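Local coordinates for protein probable chitinase A (Chromobacterium violaceum, PDB 4TX8) that probably hydrolyses internal beta-1,4 linkages of chitin as a family 18 endochitinase and carries a carbohydrate-binding module, at residues 288-294 / 344-350. Sequence-based numbering, arbitrary orientation.
Sequences VIHVQYY and QVAFGVP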
ATOM      1  N   VAL A 288      -4.925   6.303  -7.910  1.00 23.38           N
ATOM      2  CA  VAL A 288      -5.221   4.882  -7.758  1.00 24.17           C
ATOM      3  C   VAL A 288      -5.814   4.585  -6.384  1.00 27.12           C
ATOM      4  O   VAL A 288      -5.374   5.126  -5.373  1.00 27.04           O
ATOM      5  CB  VAL A 288      -3.955   4.000  -7.977  1.00 26.35           C
ATOM      6  CG1 VAL A 288      -2.841   4.384  -7.012  1.00 19.49           C
ATOM      7  CG2 VAL A 288      -4.294   2.517  -7.843  1.00 22.85           C
ATOM      8  N   ILE A 289      -6.844   3.749  -6.349  1.00 24.91           N
ATOM      9  CA  ILE A 289      -7.296   3.207  -5.080  1.00 22.63           C
ATOM     10  C   ILE A 289      -6.919   1.735  -5.021  1.00 24.76           C
ATOM     11  O   ILE A 289      -7.223   0.965  -5.930  1.00 23.98           O
ATOM     12  CB  ILE A 289      -8.816   3.378  -4.862  1.00 26.32           C
ATOM     13  CG1 ILE A 289      -9.239   2.668  -3.572  1.00 22.21           C
ATOM     14  CG2 ILE A 289      -9.613   2.863  -6.059  1.00 25.23           C
ATOM     15  CD1 ILE A 289     -10.678   2.902  -3.180  1.00 22.60           C
ATOM     16  N   HIS A 290      -6.212   1.357  -3.963  1.00 25.14           N
ATOM     17  CA  HIS A 290      -5.874  -0.039  -3.744  1.00 24.19           C
ATOM     18  C   HIS A 290      -6.428  -0.485  -2.402  1.00 25.89           C
ATOM     19  O   HIS A 290      -5.802  -0.303  -1.353  1.00 24.47           O
ATOM     20  CB  HIS A 290      -4.363  -0.263  -3.824  1.00 18.36           C
ATOM     21  CG  HIS A 290      -3.547   0.901  -3.354  1.00 19.11           C
ATOM     22  ND1 HIS A 290      -3.655   1.424  -2.085  1.00 21.31           N
ATOM     23  CD2 HIS A 290      -2.598   1.633  -3.985  1.00 20.16           C
ATOM     24  CE1 HIS A 290      -2.810   2.435  -1.954  1.00 22.38           C
ATOM     25  NE2 HIS A 290      -2.156   2.580  -3.091  1.00 22.65           N
ATOM     26  N   VAL A 291      -7.628  -1.050  -2.451  1.00 23.37           N
ATOM     27  CA  VAL A 291      -8.314  -1.526  -1.263  1.00 22.93           C
ATOM     28  C   VAL A 291      -7.491  -2.621  -0.588  1.00 23.29           C
ATOM     29  O   VAL A 291      -6.854  -3.439  -1.251  1.00 23.45           O
ATOM     30  CB  VAL A 291      -9.732  -2.035  -1.618  1.00 25.72           C
ATOM     31  CG1 VAL A 291     -10.281  -2.965  -0.547  1.00 25.82           C
ATOM     32  CG2 VAL A 291     -10.668  -0.856  -1.836  1.00 21.77           C
ATOM     33  N   GLN A 292      -7.475  -2.604   0.738  1.00 19.60           N
ATOM     34  CA  GLN A 292      -6.784  -3.628   1.502  1.00 23.09           C
ATOM     35  C   GLN A 292      -7.669  -4.864   1.617  1.00 24.21           C
ATOM     36  O   GLN A 292      -8.676  -4.863   2.319  1.00 25.27           O
ATOM     37  CB  GLN A 292      -6.393  -3.088   2.884  1.00 22.22           C
ATOM     38  CG  GLN A 292      -5.398  -1.923   2.810  1.00 25.91           C
ATOM     39  CD  GLN A 292      -5.249  -1.164   4.121  1.00 33.81           C
ATOM     40  OE1 GLN A 292      -5.931  -1.448   5.101  1.00 48.17           O
ATOM     41  NE2 GLN A 292      -4.343  -0.193   4.139  1.00 29.24           N
ATOM     42  N   TYR A 293      -7.297  -5.918   0.903  1.00 21.13           N
ATOM     43  CA  TYR A 293      -8.048  -7.162   0.963  1.00 24.20           C
ATOM     44  C   TYR A 293      -7.432  -8.102   1.989  1.00 25.52           C
ATOM     45  O   TYR A 293      -7.166  -9.269   1.701  1.00 30.16           O
ATOM     46  CB  TYR A 293      -8.109  -7.817  -0.417  1.00 20.90           C
ATOM     47  CG  TYR A 293      -8.817  -6.954  -1.432  1.00 23.46           C
ATOM     48  CD1 TYR A 293     -10.203  -6.922  -1.494  1.00 23.58           C
ATOM     49  CD2 TYR A 293      -8.103  -6.161  -2.321  1.00 23.67           C
ATOM     50  CE1 TYR A 293     -10.860  -6.124  -2.418  1.00 22.49           C
ATOM     51  CE2 TYR A 293      -8.749  -5.364  -3.245  1.00 24.50           C
ATOM     52  CZ  TYR A 293     -10.127  -5.349  -3.291  1.00 23.99           C
ATOM     53  OH  TYR A 293     -10.768  -4.554  -4.213  1.00 27.34           O
ATOM     54  N   TYR A 294      -7.199  -7.581   3.190  1.00 20.99           N
ATOM     55  CA  TYR A 294      -6.698  -8.409   4.282  1.00 24.32           C
ATOM     56  C   TYR A 294      -7.215  -7.930   5.631  1.00 24.82           C
ATOM     57  O   TYR A 294      -7.707  -6.806   5.756  1.00 23.08           O
ATOM     58  CB  TYR A 294      -5.163  -8.448   4.290  1.00 21.22           C
ATOM     59  CG  TYR A 294      -4.451  -7.125   4.061  1.00 23.71           C
ATOM     60  CD1 TYR A 294      -4.239  -6.644   2.773  1.00 23.23           C
ATOM     61  CD2 TYR A 294      -3.956  -6.378   5.127  1.00 23.04           C
ATOM     62  CE1 TYR A 294      -3.580  -5.451   2.552  1.00 22.98           C
ATOM     63  CE2 TYR A 294      -3.289  -5.181   4.914  1.00 20.55           C
ATOM     64  CZ  TYR A 294      -3.107  -4.725   3.623  1.00 24.54           C
ATOM     65  OH  TYR A 294      -2.450  -3.540   3.391  1.00 23.35           O
ATOM     66  N   GLN A 344      -7.340   3.449 -12.422  1.00 29.43           N
ATOM     67  CA  GLN A 344      -7.490   4.019 -11.083  1.00 28.01           C
ATOM     68  C   GLN A 344      -7.623   2.948 -10.011  1.00 27.53           C
ATOM     69  O   GLN A 344      -7.814   3.259  -8.834  1.00 26.65           O
ATOM     70  CB  GLN A 344      -8.714   4.930 -11.014  1.00 27.60           C
ATOM     71  CG  GLN A 344      -8.610   6.219 -11.796  1.00 28.07           C
ATOM     72  CD  GLN A 344      -9.886   7.028 -11.705  1.00 29.37           C
ATOM     73  OE1 GLN A 344     -10.918   6.641 -12.252  1.00 31.28           O
ATOM     74  NE2 GLN A 344      -9.830   8.149 -10.993  1.00 27.55           N
ATOM     75  N   VAL A 345      -7.545   1.685 -10.415  1.00 28.92           N
ATOM     76  CA  VAL A 345      -7.828   0.595  -9.492  1.00 27.41           C
ATOM     77  C   VAL A 345      -6.684  -0.413  -9.409  1.00 27.79           C
ATOM     78  O   VAL A 345      -6.147  -0.861 -10.425  1.00 27.63           O
ATOM     79  CB  VAL A 345      -9.127  -0.143  -9.889  1.00 25.62           C
ATOM     80  CG1 VAL A 345      -9.449  -1.245  -8.889  1.00 24.01           C
ATOM     81  CG2 VAL A 345     -10.291   0.842  -9.985  1.00 20.94           C
ATOM     82  N   ALA A 346      -6.315  -0.751  -8.179  1.00 26.72           N
ATOM     83  CA  ALA A 346      -5.337  -1.791  -7.905  1.00 23.28           C
ATOM     84  C   ALA A 346      -5.832  -2.581  -6.699  1.00 24.74           C
ATOM     85  O   ALA A 346      -6.802  -2.176  -6.057  1.00 24.44           O
ATOM     86  CB  ALA A 346      -3.963  -1.187  -7.644  1.00 21.69           C
ATOM     87  N   PHE A 347      -5.199  -3.707  -6.384  1.00 23.55           N
ATOM     88  CA  PHE A 347      -5.586  -4.421  -5.171  1.00 23.54           C
ATOM     89  C   PHE A 347      -4.432  -4.544  -4.176  1.00 23.67           C
ATOM     90  O   PHE A 347      -3.278  -4.742  -4.557  1.00 24.47           O
ATOM     91  CB  PHE A 347      -6.174  -5.804  -5.502  1.00 24.29           C
ATOM     92  CG  PHE A 347      -5.294  -6.686  -6.352  1.00 25.53           C
ATOM     93  CD1 PHE A 347      -4.244  -7.400  -5.791  1.00 24.69           C
ATOM     94  CD2 PHE A 347      -5.566  -6.860  -7.701  1.00 27.68           C
ATOM     95  CE1 PHE A 347      -3.455  -8.236  -6.567  1.00 22.84           C
ATOM     96  CE2 PHE A 347      -4.784  -7.696  -8.484  1.00 28.02           C
ATOM     97  CZ  PHE A 347      -3.726  -8.384  -7.916  1.00 27.16           C
ATOM     98  N   GLY A 348      -4.764  -4.401  -2.894  1.00 22.74           N
ATOM     99  CA  GLY A 348      -3.784  -4.458  -1.823  1.00 22.18           C
ATOM    100  C   GLY A 348      -3.781  -5.776  -1.072  1.00 23.91           C
ATOM    101  O   GLY A 348      -4.828  -6.272  -0.650  1.00 23.63           O
ATOM    102  N   VAL A 349      -2.588  -6.337  -0.896  1.00 19.43           N
ATOM    103  CA  VAL A 349      -2.412  -7.638  -0.258  1.00 20.80           C
ATOM    104  C   VAL A 349      -1.242  -7.580   0.731  1.00 26.81           C
ATOM    105  O   VAL A 349      -0.438  -6.655   0.678  1.00 28.03           O
ATOM    106  CB  VAL A 349      -2.147  -8.738  -1.309  1.00 19.89           C
ATOM    107  CG1 VAL A 349      -3.376  -8.949  -2.196  1.00 22.43           C
ATOM    108  CG2 VAL A 349      -0.937  -8.366  -2.155  1.00 22.75           C
ATOM    109  N   PRO A 350      -1.152  -8.553   1.652  1.00 24.77           N
ATOM    110  CA  PRO A 350       0.039  -8.634   2.511  1.00 24.35           C
ATOM    111  C   PRO A 350       1.242  -9.138   1.720  1.00 19.98           C
ATOM    112  O   PRO A 350       1.054  -9.951   0.819  1.00 22.96           O
ATOM    113  CB  PRO A 350      -0.368  -9.644   3.592  1.00 20.39           C
ATOM    114  CG  PRO A 350      -1.868  -9.696   3.530  1.00 19.98           C
ATOM    115  CD  PRO A 350      -2.209  -9.479   2.093  1.00 19.27           C
TER
HETATM  116  O   HOH W   1      -9.199  -3.742  -6.086  1.00 21.10           O
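Y293, in the segment 288-294, reaches across to F347 and G348. Its CB lies 3.6 Å from G348 O. With CG beside its own backbone N (chi1 -62°), the ring is carried back along strand 345-350. CD2 is shared between G348 O and F347 CB; CE2 then comes to 3.5 Å from F347 CB, the two side chains crossing at about a right angle. V291 CG1 packs over one ring face, toward its rim. At the tip, Y293 OH meets the oxygen of water 1 at 2.6 Å, and this water donates to A346 O. Both strands belong to the parallel (beta/alpha)8 barrel of GH18 enzymes, where 288-292 lies between 251-254 and 345-350. Backbone bonds join the strands, A346 N to I289 O and G348 N to V291 O, the latter bent to 141° at the hydrogen. Y293 N gives a straighter bond to G348 O (2.9 Å). Beyond it, Y294 sets its ring edge against that same oxygen and slides past P350, Y294 CD1 to P350 CD 3.6 Å, while its OH hydrogen-bonds a citrate, probably from the crystallisation liquor. On the barrel's inner side, Q292 NE2 binds the calcium ligand D218.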